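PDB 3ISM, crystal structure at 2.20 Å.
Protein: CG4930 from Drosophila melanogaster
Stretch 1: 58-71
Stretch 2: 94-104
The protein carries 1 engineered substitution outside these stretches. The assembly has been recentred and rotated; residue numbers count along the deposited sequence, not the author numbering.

Stretch 1 (58-71) NFDRTAAAARDVIW
Stretch 2 (94-104) EYRGDACFYDP

Two aromatic side chains, Phe59 and Tyr95, form the apolar centre of this contact. Each is a knob in a hole of the other helix. Both are buried, and each has some 120 Å² covered by the opposite stretch. Phe59 points toward stretch 2 with chi1 at 180° (t) and chi2 at 78°. Its side chain sits among Tyr95, Asp98, Ala99 and Tyr102. Phe59 CZ lies 4.0 Å from Tyr95 CE1 and 3.8 Å from the backbone Ala99 N. Phe59 CE1 is 3.6 Å from Asp98 CB, so the aspartate offers its methylene here. Its carboxylate oxygens are hydrogen-bonded elsewhere in the structure.

One face of the Phe59 ring is covered by Tyr102 CB. This carbon is 3.8 Å from the centroid of the Phe59 ring and 15° off the ring normal, a CH-pi contact. Tyr102 has chi1 at -60° (m) and chi2 at 106°. Its ring is oblique to that of Phe59, with the planes at 31° and the centroids 4.8 Å apart.

Tyr95 returns the packing. It points toward stretch 1 with chi1 at 160° (t) and chi2 at 52°, among Phe59, Ala63, Ala66 and Arg67. Phe59 CZ meets the edge of its ring, while Ala63 O lies over one face. The small alanines let the ring come near the helix backbone: Ala63 CB is 3.5 Å from Tyr95 CE1, and Ala66 CB is 4.2 Å from Tyr95 CG. One turn beyond Ala66, Ile70 (chi1 m, chi2 t) adds a looser apolar contact, with CD1 4.3 Å from Tyr95 CD2.

The backbones that carry these groups are two helices. Residues 58-71 are helical throughout, within a longer helix. Residues 94-102 are the end of a helix that begins earlier in the chain. The axes approach to 10.8 Å and run roughly antiparallel, with a signed crossing angle of -148°. Register is set by CA-CA distances of 7.0 Å for Ala63 and Tyr95, 7.5 Å for Phe59 and Tyr102, and 7.8 Å for Asp60 and Asp103. Most phi/psi values are near -60/-45. Phe101 and Tyr102 have phi near -90°, and Asp103 leaves the helix at -166/74. Asp103 N still bonds Ala99 O at 2.9 Å.

The polar edge has one hydrogen bond across the stretches. Arg67 NH1 donates to Tyr95 OH at 2.9 Å, with an N-H...O angle of 146°. The CA-to-CB bond of Arg67 points sideways, but chi angles of m, t, m and -92° bring its end nearer. The hydroxyl lies at the edge of the guanidinium, near its plane, where an N-H can reach it. The phenol thus has a polar partner beyond its apolar pocket.

Asp103 (chi1 -150°, t) places CB 3.8 Å from Phe59 CE2. Its OD2 is 4.3 Å from Asp60 OD2, a close approach of like charges. Asp103 OD1 is hydrogen-bonded elsewhere in the structure.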

ATOM      1  N   ASN C  58     -14.562  11.596  29.185  1.00 27.52           N
ATOM      2  CA  ASN C  58     -13.394  11.407  30.050  1.00 27.68           C
ATOM      3  C   ASN C  58     -12.424  12.590  29.962  1.00 27.69           C
ATOM      4  O   ASN C  58     -11.920  13.079  30.985  1.00 26.98           O
ATOM      5  CB  ASN C  58     -12.663  10.100  29.712  1.00 27.46           C
ATOM      6  CG  ASN C  58     -13.385   8.861  30.241  1.00 27.91           C
ATOM      7  OD1 ASN C  58     -14.385   8.962  30.967  1.00 26.53           O
ATOM      8  ND2 ASN C  58     -12.881   7.680  29.873  1.00 26.07           N
ATOM      9  N   PHE C  59     -12.170  13.053  28.743  1.00 28.10           N
ATOM     10  CA  PHE C  59     -11.315  14.223  28.580  1.00 28.96           C
ATOM     11  C   PHE C  59     -11.999  15.481  29.087  1.00 29.62           C
ATOM     12  O   PHE C  59     -11.346  16.306  29.733  1.00 30.47           O
ATOM     13  CB  PHE C  59     -10.847  14.462  27.138  1.00 29.02           C
ATOM     14  CG  PHE C  59      -9.953  15.685  27.014  1.00 29.95           C
ATOM     15  CD1 PHE C  59      -8.618  15.614  27.397  1.00 29.02           C
ATOM     16  CD2 PHE C  59     -10.461  16.912  26.590  1.00 29.60           C
ATOM     17  CE1 PHE C  59      -7.800  16.730  27.341  1.00 29.63           C
ATOM     18  CE2 PHE C  59      -9.633  18.043  26.520  1.00 28.24           C
ATOM     19  CZ  PHE C  59      -8.306  17.952  26.890  1.00 28.44           C
ATOM     20  N   ASP C  60     -13.285  15.652  28.778  1.00 29.79           N
ATOM     21  CA  ASP C  60     -14.016  16.840  29.260  1.00 30.85           C
ATOM     22  C   ASP C  60     -13.962  16.951  30.793  1.00 30.41           C
ATOM     23  O   ASP C  60     -13.771  18.047  31.321  1.00 30.41           O
ATOM     24  CB  ASP C  60     -15.462  16.831  28.766  1.00 32.00           C
ATOM     25  CG  ASP C  60     -16.233  18.101  29.145  1.00 35.88           C
ATOM     26  OD1 ASP C  60     -16.388  18.409  30.347  1.00 39.04           O
ATOM     27  OD2 ASP C  60     -16.718  18.787  28.225  1.00 40.86           O
ATOM     28  N   ARG C  61     -14.101  15.823  31.496  1.00 29.43           N
ATOM     29  CA  ARG C  61     -13.975  15.800  32.951  1.00 29.34           C
ATOM     30  C   ARG C  61     -12.543  16.032  33.447  1.00 28.80           C
ATOM     31  O   ARG C  61     -12.341  16.612  34.498  1.00 29.23           O
ATOM     32  CB  ARG C  61     -14.498  14.485  33.533  1.00 29.79           C
ATOM     33  CG  ARG C  61     -16.016  14.311  33.510  1.00 31.91           C
ATOM     34  CD  ARG C  61     -16.718  15.155  34.581  1.00 35.99           C
ATOM     35  NE  ARG C  61     -16.346  14.787  35.955  1.00 39.21           N
ATOM     36  CZ  ARG C  61     -16.877  13.770  36.640  1.00 40.31           C
ATOM     37  NH1 ARG C  61     -17.803  12.993  36.086  1.00 39.70           N
ATOM     38  NH2 ARG C  61     -16.471  13.521  37.882  1.00 40.55           N
ATOM     39  N   THR C  62     -11.549  15.552  32.719  1.00 28.18           N
ATOM     40  CA  THR C  62     -10.167  15.862  33.079  1.00 28.06           C
ATOM     41  C   THR C  62      -9.842  17.354  32.846  1.00 28.01           C
ATOM     42  O   THR C  62      -9.257  18.028  33.712  1.00 27.65           O
ATOM     43  CB  THR C  62      -9.154  14.951  32.338  1.00 27.73           C
ATOM     44  OG1 THR C  62      -9.537  13.576  32.511  1.00 28.04           O
ATOM     45  CG2 THR C  62      -7.759  15.152  32.929  1.00 27.34           C
ATOM     46  N   ALA C  63     -10.241  17.858  31.678  1.00 27.44           N
ATOM     47  CA  ALA C  63     -10.086  19.260  31.344  1.00 27.38           C
ATOM     48  C   ALA C  63     -10.701  20.175  32.409  1.00 27.28           C
ATOM     49  O   ALA C  63     -10.084  21.168  32.800  1.00 27.21           O
ATOM     50  CB  ALA C  63     -10.720  19.542  29.990  1.00 26.82           C
ATOM     51  N   ALA C  64     -11.912  19.844  32.861  1.00 27.37           N
ATOM     52  CA  ALA C  64     -12.649  20.684  33.809  1.00 27.90           C
ATOM     53  C   ALA C  64     -11.946  20.719  35.155  1.00 28.27           C
ATOM     54  O   ALA C  64     -11.887  21.765  35.815  1.00 29.32           O
ATOM     55  CB  ALA C  64     -14.109  20.208  33.966  1.00 27.50           C
ATOM     56  N   ALA C  65     -11.399  19.581  35.562  1.00 28.06           N
ATOM     57  CA  ALA C  65     -10.614  19.524  36.792  1.00 28.09           C
ATOM     58  C   ALA C  65      -9.312  20.343  36.677  1.00 28.08           C
ATOM     59  O   ALA C  65      -8.897  21.023  37.628  1.00 27.33           O
ATOM     60  CB  ALA C  65     -10.309  18.075  37.149  1.00 28.13           C
ATOM     61  N   ALA C  66      -8.681  20.273  35.508  1.00 27.87           N
ATOM     62  CA  ALA C  66      -7.475  21.050  35.249  1.00 27.88           C
ATOM     63  C   ALA C  66      -7.759  22.548  35.298  1.00 28.13           C
ATOM     64  O   ALA C  66      -7.016  23.285  35.932  1.00 28.51           O
ATOM     65  CB  ALA C  66      -6.845  20.657  33.924  1.00 27.69           C
ATOM     66  N   ARG C  67      -8.843  22.990  34.664  1.00 28.48           N
ATOM     67  CA  ARG C  67      -9.220  24.410  34.675  1.00 28.98           C
ATOM     68  C   ARG C  67      -9.506  24.952  36.079  1.00 28.89           C
ATOM     69  O   ARG C  67      -9.159  26.098  36.383  1.00 28.57           O
ATOM     70  CB  ARG C  67     -10.431  24.672  33.779  1.00 28.54           C
ATOM     71  CG  ARG C  67     -10.138  24.504  32.314  1.00 30.42           C
ATOM     72  CD  ARG C  67     -11.287  24.984  31.442  1.00 29.73           C
ATOM     73  NE  ARG C  67     -12.553  24.332  31.740  1.00 31.19           N
ATOM     74  CZ  ARG C  67     -12.981  23.239  31.117  1.00 32.99           C
ATOM     75  NH1 ARG C  67     -12.226  22.680  30.179  1.00 30.80           N
ATOM     76  NH2 ARG C  67     -14.156  22.702  31.441  1.00 31.55           N
ATOM     77  N   ASP C  68     -10.160  24.137  36.906  1.00 29.57           N
ATOM     78  CA  ASP C  68     -10.494  24.499  38.294  1.00 29.81           C
ATOM     79  C   ASP C  68      -9.229  24.772  39.106  1.00 29.47           C
ATOM     80  O   ASP C  68      -9.108  25.801  39.763  1.00 29.18           O
ATOM     81  CB  ASP C  68     -11.279  23.365  38.953  1.00 30.41           C
ATOM     82  CG  ASP C  68     -11.541  23.609  40.438  1.00 33.56           C
ATOM     83  OD1 ASP C  68     -12.005  24.717  40.801  1.00 36.72           O
ATOM     84  OD2 ASP C  68     -11.294  22.687  41.251  1.00 37.94           O
ATOM     85  N   VAL C  69      -8.292  23.833  39.033  1.00 29.31           N
ATOM     86  CA  VAL C  69      -7.032  23.893  39.752  1.00 29.16           C
ATOM     87  C   VAL C  69      -6.136  25.055  39.289  1.00 28.90           C
ATOM     88  O   VAL C  69      -5.529  25.736  40.111  1.00 29.07           O
ATOM     89  CB  VAL C  69      -6.306  22.513  39.665  1.00 28.95           C
ATOM     90  CG1 VAL C  69      -4.843  22.627  39.992  1.00 28.70           C
ATOM     91  CG2 VAL C  69      -6.964  21.538  40.616  1.00 29.92           C
ATOM     92  N   ILE C  70      -6.063  25.284  37.983  1.00 28.90           N
ATOM     93  CA  ILE C  70      -5.302  26.415  37.457  1.00 29.05           C
ATOM     94  C   ILE C  70      -5.843  27.731  38.036  1.00 29.66           C
ATOM     95  O   ILE C  70      -5.074  28.611  38.442  1.00 29.38           O
ATOM     96  CB  ILE C  70      -5.352  26.467  35.927  1.00 28.53           C
ATOM     97  CG1 ILE C  70      -4.495  25.350  35.315  1.00 28.45           C
ATOM     98  CG2 ILE C  70      -4.846  27.834  35.422  1.00 28.42           C
ATOM     99  CD1 ILE C  70      -4.884  24.950  33.877  1.00 24.95           C
ATOM    100  N   TRP C  71      -7.168  27.841  38.080  1.00 29.77           N
ATOM    101  CA  TRP C  71      -7.837  29.027  38.592  1.00 30.61           C
ATOM    102  C   TRP C  71      -7.514  29.224  40.072  1.00 30.27           C
ATOM    103  O   TRP C  71      -7.181  30.330  40.502  1.00 30.37           O
ATOM    104  CB  TRP C  71      -9.356  28.919  38.382  1.00 30.97           C
ATOM    105  CG  TRP C  71     -10.074  30.222  38.563  1.00 32.38           C
ATOM    106  CD1 TRP C  71     -10.486  30.777  39.748  1.00 32.94           C
ATOM    107  CD2 TRP C  71     -10.487  31.130  37.530  1.00 32.94           C
ATOM    108  NE1 TRP C  71     -11.113  31.975  39.514  1.00 33.47           N
ATOM    109  CE2 TRP C  71     -11.131  32.216  38.164  1.00 33.99           C
ATOM    110  CE3 TRP C  71     -10.378  31.129  36.133  1.00 33.85           C
ATOM    111  CZ2 TRP C  71     -11.669  33.292  37.448  1.00 33.72           C
ATOM    112  CZ3 TRP C  71     -10.906  32.204  35.421  1.00 33.38           C
ATOM    113  CH2 TRP C  71     -11.547  33.267  36.081  1.00 33.27           C
ATOM    114  N   GLU C  94       0.502  21.984  29.581  1.00 30.03           N
ATOM    115  CA  GLU C  94       0.149  20.582  29.333  1.00 29.96           C
ATOM    116  C   GLU C  94      -1.317  20.435  28.934  1.00 29.13           C
ATOM    117  O   GLU C  94      -1.639  19.760  27.942  1.00 28.72           O
ATOM    118  CB  GLU C  94       0.436  19.729  30.570  1.00 30.49           C
ATOM    119  CG  GLU C  94       0.228  18.228  30.378  1.00 32.75           C
ATOM    120  CD  GLU C  94       1.303  17.567  29.535  1.00 35.87           C
ATOM    121  OE1 GLU C  94       2.447  18.062  29.511  1.00 37.26           O
ATOM    122  OE2 GLU C  94       1.005  16.534  28.906  1.00 37.30           O
ATOM    123  N   TYR C  95      -2.204  21.077  29.689  1.00 28.70           N
ATOM    124  CA  TYR C  95      -3.633  20.991  29.383  1.00 28.05           C
ATOM    125  C   TYR C  95      -3.958  21.538  27.975  1.00 28.21           C
ATOM    126  O   TYR C  95      -4.641  20.855  27.190  1.00 27.73           O
ATOM    127  CB  TYR C  95      -4.502  21.600  30.482  1.00 27.15           C
ATOM    128  CG  TYR C  95      -5.894  21.966  30.026  1.00 27.28           C
ATOM    129  CD1 TYR C  95      -6.698  21.045  29.362  1.00 27.03           C
ATOM    130  CD2 TYR C  95      -6.407  23.239  30.251  1.00 25.49           C
ATOM    131  CE1 TYR C  95      -7.963  21.395  28.918  1.00 27.06           C
ATOM    132  CE2 TYR C  95      -7.676  23.580  29.825  1.00 24.19           C
ATOM    133  CZ  TYR C  95      -8.444  22.654  29.163  1.00 25.49           C
ATOM    134  OH  TYR C  95      -9.706  22.969  28.742  1.00 26.60           O
ATOM    135  N   ARG C  96      -3.451  22.732  27.653  1.00 28.05           N
ATOM    136  CA  ARG C  96      -3.634  23.322  26.317  1.00 28.42           C
ATOM    137  C   ARG C  96      -3.170  22.402  25.164  1.00 28.83           C
ATOM    138  O   ARG C  96      -3.815  22.325  24.115  1.00 28.49           O
ATOM    139  CB  ARG C  96      -2.880  24.653  26.216  1.00 28.79           C
ATOM    140  CG  ARG C  96      -3.114  25.387  24.898  1.00 28.92           C
ATOM    141  CD  ARG C  96      -2.393  26.723  24.865  1.00 28.56           C
ATOM    142  NE  ARG C  96      -2.865  27.559  23.761  1.00 29.62           N
ATOM    143  CZ  ARG C  96      -2.453  27.430  22.501  1.00 30.21           C
ATOM    144  NH1 ARG C  96      -1.546  26.509  22.181  1.00 30.45           N
ATOM    145  NH2 ARG C  96      -2.924  28.233  21.566  1.00 28.63           N
ATOM    146  N   GLY C  97      -2.040  21.729  25.371  1.00 28.92           N
ATOM    147  CA  GLY C  97      -1.482  20.817  24.378  1.00 29.76           C
ATOM    148  C   GLY C  97      -2.447  19.698  24.050  1.00 30.10           C
ATOM    149  O   GLY C  97      -2.562  19.286  22.902  1.00 30.68           O
ATOM    150  N   ASP C  98      -3.143  19.204  25.068  1.00 30.00           N
ATOM    151  CA  ASP C  98      -4.187  18.201  24.862  1.00 29.98           C
ATOM    152  C   ASP C  98      -5.448  18.795  24.258  1.00 29.90           C
ATOM    153  O   ASP C  98      -6.057  18.190  23.367  1.00 29.58           O
ATOM    154  CB  ASP C  98      -4.514  17.495  26.179  1.00 30.02           C
ATOM    155  CG  ASP C  98      -3.402  16.579  26.623  1.00 30.27           C
ATOM    156  OD1 ASP C  98      -2.718  16.026  25.746  1.00 32.48           O
ATOM    157  OD2 ASP C  98      -3.190  16.417  27.833  1.00 31.02           O
ATOM    158  N   ALA C  99      -5.855  19.966  24.753  1.00 29.73           N
ATOM    159  CA  ALA C  99      -7.055  20.623  24.237  1.00 29.67           C
ATOM    160  C   ALA C  99      -6.996  20.886  22.725  1.00 29.90           C
ATOM    161  O   ALA C  99      -8.022  20.783  22.042  1.00 29.57           O
ATOM    162  CB  ALA C  99      -7.330  21.908  24.980  1.00 29.80           C
ATOM    163  N   CYS C 100      -5.808  21.227  22.213  1.00 30.06           N
ATOM    164  CA  CYS C 100      -5.601  21.453  20.778  1.00 30.53           C
ATOM    165  C   CYS C 100      -5.959  20.229  19.936  1.00 30.36           C
ATOM    166  O   CYS C 100      -6.284  20.364  18.754  1.00 31.11           O
ATOM    167  CB  CYS C 100      -4.133  21.786  20.477  1.00 30.58           C
ATOM    168  SG  CYS C 100      -3.531  23.390  21.033  1.00 34.68           S
ATOM    169  N   PHE C 101      -5.828  19.043  20.522  1.00 29.55           N
ATOM    170  CA  PHE C 101      -6.101  17.791  19.829  1.00 28.97           C
ATOM    171  C   PHE C 101      -7.524  17.295  20.119  1.00 29.62           C
ATOM    172  O   PHE C 101      -8.257  16.916  19.199  1.00 29.01           O
ATOM    173  CB  PHE C 101      -5.066  16.725  20.231  1.00 27.91           C
ATOM    174  CG  PHE C 101      -5.259  15.391  19.543  1.00 27.19           C
ATOM    175  CD1 PHE C 101      -4.743  15.165  18.268  1.00 25.72           C
ATOM    176  CD2 PHE C 101      -5.953  14.360  20.166  1.00 26.92           C
ATOM    177  CE1 PHE C 101      -4.916  13.940  17.633  1.00 25.14           C
ATOM    178  CE2 PHE C 101      -6.134  13.123  19.528  1.00 27.55           C
ATOM    179  CZ  PHE C 101      -5.616  12.917  18.264  1.00 25.45           C
ATOM    180  N   TYR C 102      -7.901  17.289  21.400  1.00 30.21           N
ATOM    181  CA  TYR C 102      -9.202  16.734  21.819  1.00 31.38           C
ATOM    182  C   TYR C 102     -10.396  17.709  21.789  1.00 31.70           C
ATOM    183  O   TYR C 102     -11.482  17.307  21.392  1.00 31.47           O
ATOM    184  CB  TYR C 102      -9.130  16.123  23.222  1.00 31.31           C
ATOM    185  CG  TYR C 102      -8.154  14.993  23.385  1.00 31.79           C
ATOM    186  CD1 TYR C 102      -6.957  15.189  24.061  1.00 31.98           C
ATOM    187  CD2 TYR C 102      -8.428  13.729  22.875  1.00 31.71           C
ATOM    188  CE1 TYR C 102      -6.048  14.174  24.225  1.00 32.42           C
ATOM    189  CE2 TYR C 102      -7.520  12.697  23.021  1.00 32.47           C
ATOM    190  CZ  TYR C 102      -6.335  12.927  23.706  1.00 33.16           C
ATOM    191  OH  TYR C 102      -5.435  11.916  23.876  1.00 33.00           O
ATOM    192  N   ASP C 103     -10.209  18.963  22.228  1.00 32.50           N
ATOM    193  CA  ASP C 103     -11.362  19.846  22.527  1.00 32.78           C
ATOM    194  C   ASP C 103     -10.979  21.323  22.692  1.00 33.09           C
ATOM    195  O   ASP C 103     -10.945  21.841  23.820  1.00 33.45           O
ATOM    196  CB  ASP C 103     -12.021  19.358  23.823  1.00 33.19           C
ATOM    197  CG  ASP C 103     -13.527  19.629  23.883  1.00 34.41           C
ATOM    198  OD1 ASP C 103     -14.100  20.314  22.999  1.00 33.18           O
ATOM    199  OD2 ASP C 103     -14.140  19.149  24.858  1.00 37.26           O
ATOM    200  N   PRO C 104     -10.672  22.012  21.582  1.00 32.86           N
ATOM    201  CA  PRO C 104     -10.226  23.400  21.710  1.00 32.69           C
ATOM    202  C   PRO C 104     -11.299  24.393  22.144  1.00 32.36           C
ATOM    203  O   PRO C 104     -10.967  25.386  22.780  1.00 31.83           O
ATOM    204  CB  PRO C 104      -9.725  23.746  20.292  1.00 32.67           C
ATOM    205  CG  PRO C 104      -9.598  22.443  19.590  1.00 33.61           C
ATOM    206  CD  PRO C 104     -10.640  21.565  20.182  1.00 32.78           C
TER